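Local atomic coordinates of radical SAM domain protein (Methanothrix thermoacetophila, PDB entry 6Y1X), a protein that is a NifB-family radical SAM enzyme that binds [4Fe-4S] clusters and probably makes the carbide-containing precursor of the nitrogenase iron-molybdenum cofactor. Residues P170-Q175 and P222-K227; Q175-V180 and K194-N199. All coordinates share one frame; numbering follows the deposited sequence.

Interaction 1 (P170-Q175 and P222-K227)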
loop_
_atom_site.group_PDB
_atom_site.type_symbol
_atom_site.label_atom_id
_atom_site.label_comp_id
_atom_site.label_asym_id
_atom_site.label_seq_id
_atom_site.Cartn_x
_atom_site.Cartn_y
_atom_site.Cartn_z
ATOM N N PRO A 170 1.950 -15.898 10.580
ATOM C CA PRO A 170 0.662 -15.420 11.094
ATOM C C PRO A 170 0.625 -15.278 12.605
ATOM O O PRO A 170 -0.214 -14.521 13.112
ATOM C CB PRO A 170 -0.325 -16.490 10.614
ATOM C CG PRO A 170 0.504 -17.728 10.542
ATOM C CD PRO A 170 1.853 -17.269 10.050
ATOM N N THR A 171 1.509 -15.960 13.340
ATOM C CA THR A 171 1.575 -15.726 14.782
ATOM C C THR A 171 2.088 -14.326 15.085
ATOM O O THR A 171 1.731 -13.745 16.114
ATOM C CB THR A 171 2.452 -16.773 15.464
ATOM O OG1 THR A 171 3.812 -16.615 15.043
ATOM C CG2 THR A 171 1.968 -18.184 15.130
ATOM N N ILE A 172 2.928 -13.781 14.208
ATOM C CA ILE A 172 3.303 -12.376 14.306
ATOM C C ILE A 172 2.187 -11.491 13.766
ATOM O O ILE A 172 1.888 -10.435 14.337
ATOM C CB ILE A 172 4.650 -12.131 13.612
ATOM C CG1 ILE A 172 5.739 -12.912 14.365
ATOM C CG2 ILE A 172 4.961 -10.638 13.552
ATOM C CD1 ILE A 172 7.103 -12.872 13.728
ATOM N N GLY A 173 1.576 -11.887 12.645
ATOM C CA GLY A 173 0.433 -11.146 12.131
ATOM C C GLY A 173 -0.653 -10.936 13.168
ATOM O O GLY A 173 -1.276 -9.869 13.222
ATOM N N GLU A 174 -0.896 -11.949 14.006
ATOM C CA GLU A 174 -1.966 -11.853 14.992
ATOM C C GLU A 174 -1.708 -10.722 15.980
ATOM O O GLU A 174 -2.653 -10.156 16.544
ATOM C CB GLU A 174 -2.112 -13.172 15.749
ATOM C CG GLU A 174 -3.242 -13.152 16.775
ATOM C CD GLU A 174 -3.297 -14.400 17.631
ATOM O OE1 GLU A 174 -2.428 -15.282 17.464
ATOM O OE2 GLU A 174 -4.215 -14.494 18.477
ATOM N N GLN A 175 -0.442 -10.380 16.198
ATOM C CA GLN A 175 -0.075 -9.294 17.099
ATOM C C GLN A 175 -0.278 -7.920 16.479
ATOM O O GLN A 175 -0.080 -6.912 17.163
ATOM C CB GLN A 175 1.381 -9.457 17.535
ATOM C CG GLN A 175 1.653 -10.764 18.274
ATOM C CD GLN A 175 3.110 -10.922 18.658
ATOM O OE1 GLN A 175 3.649 -10.127 19.422
ATOM N NE2 GLN A 175 3.756 -11.949 18.121
ATOM N N PRO A 222 8.821 -2.103 16.747
ATOM C CA PRO A 222 9.813 -2.667 17.671
ATOM C C PRO A 222 9.179 -3.661 18.629
ATOM O O PRO A 222 8.099 -3.425 19.175
ATOM C CB PRO A 222 10.343 -1.433 18.407
ATOM C CG PRO A 222 10.184 -0.334 17.417
ATOM C CD PRO A 222 8.882 -0.633 16.716
ATOM N N GLY A 223 9.843 -4.805 18.785
ATOM C CA GLY A 223 9.367 -5.856 19.651
ATOM C C GLY A 223 8.348 -6.790 19.039
ATOM O O GLY A 223 8.003 -7.795 19.673
ATOM N N ILE A 224 7.858 -6.507 17.832
ATOM C CA ILE A 224 6.832 -7.344 17.224
ATOM C C ILE A 224 7.336 -7.951 15.923
ATOM O O ILE A 224 7.350 -9.178 15.774
ATOM C CB ILE A 224 5.532 -6.553 17.002
ATOM C CG1 ILE A 224 5.004 -6.052 18.349
ATOM C CG2 ILE A 224 4.497 -7.424 16.301
ATOM C CD1 ILE A 224 3.572 -5.604 18.330
ATOM N N ASN A 225 7.752 -7.110 14.968
ATOM C CA ASN A 225 8.245 -7.623 13.694
ATOM C C ASN A 225 9.606 -7.055 13.313
ATOM O O ASN A 225 10.014 -7.177 12.153
ATOM C CB ASN A 225 7.238 -7.365 12.566
ATOM C CG ASN A 225 7.092 -5.880 12.213
ATOM O OD1 ASN A 225 7.733 -5.011 12.802
ATOM N ND2 ASN A 225 6.261 -5.599 11.220
ATOM N N ASP A 226 10.321 -6.442 14.257
ATOM C CA ASP A 226 11.523 -5.697 13.896
ATOM C C ASP A 226 12.709 -6.589 13.539
ATOM O O ASP A 226 13.627 -6.121 12.859
ATOM C CB ASP A 226 11.894 -4.726 15.017
ATOM C CG ASP A 226 12.191 -5.428 16.332
ATOM O OD1 ASP A 226 11.301 -6.144 16.836
ATOM O OD2 ASP A 226 13.300 -5.236 16.871
ATOM N N LYS A 227 12.717 -7.860 13.948
ATOM C CA LYS A 227 13.643 -8.808 13.337
ATOM C C LYS A 227 12.971 -9.724 12.326
ATOM O O LYS A 227 13.657 -10.269 11.456
ATOM C CB LYS A 227 14.376 -9.644 14.403
ATOM C CG LYS A 227 13.525 -10.455 15.372
ATOM C CD LYS A 227 14.435 -11.126 16.412
ATOM C CE LYS A 227 13.800 -12.325 17.095
ATOM N NZ LYS A 227 12.314 -12.317 17.067
HETATM O O HOH W 1 7.033 -11.191 17.665
HETATM O O HOH W 2 6.403 -10.225 20.262
#

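Interaction 2 (Q175-V180 and K194-N199)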
loop_
_atom_site.group_PDB
_atom_site.type_symbol
_atom_site.label_atom_id
_atom_site.label_comp_id
_atom_site.label_asym_id
_atom_site.label_seq_id
_atom_site.Cartn_x
_atom_site.Cartn_y
_atom_site.Cartn_z
ATOM N N GLN A 175 -0.442 -10.380 16.198
ATOM C CA GLN A 175 -0.075 -9.294 17.099
ATOM C C GLN A 175 -0.278 -7.920 16.479
ATOM O O GLN A 175 -0.080 -6.912 17.163
ATOM C CB GLN A 175 1.381 -9.457 17.535
ATOM C CG GLN A 175 1.653 -10.764 18.274
ATOM C CD GLN A 175 3.110 -10.922 18.658
ATOM O OE1 GLN A 175 3.649 -10.127 19.422
ATOM N NE2 GLN A 175 3.756 -11.949 18.121
ATOM N N ILE A 176 -0.662 -7.848 15.208
ATOM C CA ILE A 176 -0.711 -6.581 14.496
ATOM C C ILE A 176 -2.123 -6.180 14.080
ATOM O O ILE A 176 -2.375 -4.983 13.865
ATOM C CB ILE A 176 0.226 -6.633 13.262
ATOM C CG1 ILE A 176 1.662 -6.926 13.707
ATOM C CG2 ILE A 176 0.225 -5.337 12.460
ATOM C CD1 ILE A 176 2.611 -7.215 12.558
ATOM N N TYR A 177 -3.073 -7.110 14.016
ATOM C CA TYR A 177 -4.417 -6.842 13.524
ATOM C C TYR A 177 -5.467 -7.219 14.560
ATOM O O TYR A 177 -5.408 -8.307 15.145
ATOM C CB TYR A 177 -4.643 -7.607 12.225
ATOM C CG TYR A 177 -3.609 -7.244 11.198
ATOM C CD1 TYR A 177 -3.697 -6.062 10.475
ATOM C CD2 TYR A 177 -2.500 -8.053 11.002
ATOM C CE1 TYR A 177 -2.727 -5.726 9.545
ATOM C CE2 TYR A 177 -1.525 -7.723 10.086
ATOM C CZ TYR A 177 -1.644 -6.559 9.359
ATOM O OH TYR A 177 -0.663 -6.235 8.451
ATOM N N ASP A 178 -6.439 -6.328 14.765
ATOM C CA ASP A 178 -7.584 -6.653 15.612
ATOM C C ASP A 178 -8.509 -7.642 14.921
ATOM O O ASP A 178 -8.982 -8.600 15.542
ATOM C CB ASP A 178 -8.377 -5.388 15.952
ATOM C CG ASP A 178 -7.809 -4.623 17.119
ATOM O OD1 ASP A 178 -6.835 -5.088 17.744
ATOM O OD2 ASP A 178 -8.357 -3.544 17.415
ATOM N N TYR A 179 -8.784 -7.424 13.638
ATOM C CA TYR A 179 -9.730 -8.258 12.915
ATOM C C TYR A 179 -9.538 -8.031 11.426
ATOM O O TYR A 179 -8.913 -7.059 11.000
ATOM C CB TYR A 179 -11.182 -7.961 13.329
ATOM C CG TYR A 179 -11.675 -6.561 13.022
ATOM C CD1 TYR A 179 -12.039 -6.191 11.731
ATOM C CD2 TYR A 179 -11.780 -5.609 14.026
ATOM C CE1 TYR A 179 -12.488 -4.917 11.453
ATOM C CE2 TYR A 179 -12.234 -4.334 13.756
ATOM C CZ TYR A 179 -12.585 -3.992 12.467
ATOM O OH TYR A 179 -13.032 -2.717 12.191
ATOM N N VAL A 180 -10.110 -8.941 10.643
ATOM C CA VAL A 180 -10.266 -8.767 9.206
ATOM C C VAL A 180 -11.708 -9.104 8.865
ATOM O O VAL A 180 -12.342 -9.941 9.518
ATOM C CB VAL A 180 -9.291 -9.641 8.376
ATOM C CG1 VAL A 180 -7.849 -9.462 8.849
ATOM C CG2 VAL A 180 -9.685 -11.099 8.434
ATOM N N LYS A 194 -4.182 -15.564 9.549
ATOM C CA LYS A 194 -3.923 -16.553 8.505
ATOM C C LYS A 194 -4.701 -16.233 7.238
ATOM O O LYS A 194 -4.194 -16.427 6.127
ATOM C CB LYS A 194 -4.270 -17.956 9.000
ATOM C CG LYS A 194 -3.320 -18.519 10.046
ATOM C CD LYS A 194 -3.804 -19.877 10.528
ATOM C CE LYS A 194 -2.653 -20.820 10.819
ATOM N NZ LYS A 194 -1.890 -21.140 9.580
ATOM N N ILE A 195 -5.942 -15.760 7.378
ATOM C CA ILE A 195 -6.714 -15.400 6.195
ATOM C C ILE A 195 -6.054 -14.235 5.481
ATOM O O ILE A 195 -5.914 -14.236 4.251
ATOM C CB ILE A 195 -8.166 -15.066 6.581
ATOM C CG1 ILE A 195 -8.942 -16.338 6.941
ATOM C CG2 ILE A 195 -8.850 -14.274 5.463
ATOM C CD1 ILE A 195 -10.220 -16.066 7.708
ATOM N N LEU A 196 -5.613 -13.234 6.245
ATOM C CA LEU A 196 -4.975 -12.075 5.643
ATOM C C LEU A 196 -3.698 -12.470 4.918
ATOM O O LEU A 196 -3.515 -12.142 3.741
ATOM C CB LEU A 196 -4.673 -11.026 6.716
ATOM C CG LEU A 196 -3.915 -9.781 6.247
ATOM C CD1 LEU A 196 -4.717 -9.000 5.214
ATOM C CD2 LEU A 196 -3.543 -8.892 7.425
ATOM N N LEU A 197 -2.821 -13.226 5.593
ATOM C CA LEU A 197 -1.526 -13.549 4.998
ATOM C C LEU A 197 -1.659 -14.401 3.743
ATOM O O LEU A 197 -0.952 -14.176 2.753
ATOM C CB LEU A 197 -0.666 -14.288 6.022
ATOM C CG LEU A 197 0.688 -14.799 5.524
ATOM C CD1 LEU A 197 1.522 -13.654 4.965
ATOM C CD2 LEU A 197 1.432 -15.563 6.608
ATOM N N ASP A 198 -2.521 -15.414 3.779
ATOM C CA ASP A 198 -2.716 -16.244 2.595
ATOM C C ASP A 198 -3.186 -15.418 1.402
ATOM O O ASP A 198 -2.741 -15.641 0.270
ATOM C CB ASP A 198 -3.656 -17.401 2.917
ATOM C CG ASP A 198 -2.950 -18.510 3.698
ATOM O OD1 ASP A 198 -2.755 -18.356 4.923
ATOM O OD2 ASP A 198 -2.553 -19.521 3.083
ATOM N N ASN A 199 -4.086 -14.457 1.635
ATOM C CA ASN A 199 -4.561 -13.605 0.547
ATOM C C ASN A 199 -3.475 -12.645 0.069
ATOM O O ASN A 199 -3.321 -12.433 -1.138
ATOM C CB ASN A 199 -5.806 -12.831 0.985
ATOM C CG ASN A 199 -7.084 -13.633 0.814
ATOM O OD1 ASN A 199 -7.048 -14.841 0.585
ATOM N ND2 ASN A 199 -8.223 -12.963 0.927
#

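Interaction 1 (P170-Q175 and P222-K227)
The loop between strand 213-220 and helix 229-239 meets the short helix 170-173 through Ile-172 and Ile-224. CG2 of Ile-172 is anti to its backbone N, which turns this methyl to the loop, 3.6 Å from the carbonyl O of Ile-224. It also meets CB of Asn-225. The side chains of Ile-172 and Asn-225 cross at about a right angle. Ile-224 is modelled in two conformers, and its side-chain touches hold for the one given. In it, CG2 of Ile-172 is 4.3 Å from CG2 of Ile-224. Gln-175 adds a second apolar touch, its CB 3.9 Å from CG2 of Ile-224.

Both segments follow strands of the parallel sheet of the radical SAM fold, 160-164 and 213-220, which are neighbours in that sheet. The buried amide of Asn-225 ties the loop back to this sheet. Its OD1 accepts from the N of Ile-221, and its ND2 gives bonds to the O atoms of Val-219 and Asn-166.

On the more exposed side, two waters bridge the amide of Gln-175 to the loop backbone. One donates to O of Ile-224 at 2.8 Å and weakly accepts from NE2 of Gln-175. The other donates to OE1 of Gln-175 at 2.9 Å and to O of Gly-223. NE2 of Gln-175 also gives a weak bond to O of Thr-171 (3.4 Å). Within the loop, N of Gly-223 donates to OD1 of Asp-226 from above the carboxylate plane.

Interaction 2 (Q175-V180 and K194-N199)
Leu-196 of helix 189-209 lays one methyl onto the ring of Tyr-177, of strand 177-182. The methyl is CD2. CD2 of Leu-196 sits 3.6 Å from the Tyr-177 ring centroid and 15° off the ring normal, a CH-pi contact over the face. The ring atom nearest to CD2 of Leu-196 is CE2 of Tyr-177, at 3.5 Å, so the bump leans toward the rim. The leucine reaches the ring because its CG is anti to the backbone N (chi1 176°), and the two side chains cross at about a right angle. CG2 of Ile-176 lies on the opposite face of the ring, again offset toward the rim. The ring is thus a flat plate between two methyl groups.

The chain turns a corner at Asp-178, and Val-180 then faces the helix again. Tyr-177 and Val-180 together form a shallow hollow that receives Leu-196. CG1 of Val-180 lies 4.1 Å from CB of Leu-196, nearer the helix backbone than the methyl on the ring. The other branch, CG2 of Val-180, points to CG2 of Ile-195 at 4.4 Å. That is a looser touch, and it carries the packing round the helix.

Beyond the contact, Tyr-177 packs on Ile-61 and Cys-63 of the neighbouring strand, and Cys-63 binds a [4Fe-4S] cluster. With an alanine in place of Tyr-177, CD2 of Leu-196 would probably face a gap, and packing beside Cys-63 is likely to be lost. The Tyr-177 OH has a weak hydrogen bond to ND2 of Asn-166. Across the two segments the contact is apolar, so strand and helix are held by close packing and by one methyl over a pi face, without paired charges.

In the fold
Interaction 2 is nested along the chain inside the loop closed by interaction 1. Their centres are about 12 Å apart, and Gln-175 belongs to both. Helix 170-173 is followed, after a short turn, by strand 177-182, the middle strand of a small antiparallel sheet. That strand leads through 185-188 into helix 189-209, and strand 213-220 then brings the chain to loop 222-227. The two contacts also touch directly. Pro-170 packs on Lys-194 and Leu-197, and Ile-176 packs on Ile-224. Together they join the small sheet, which includes the cluster-binding Cys-63, to the loops at the C-terminal ends of strands 160-164 and 213-220.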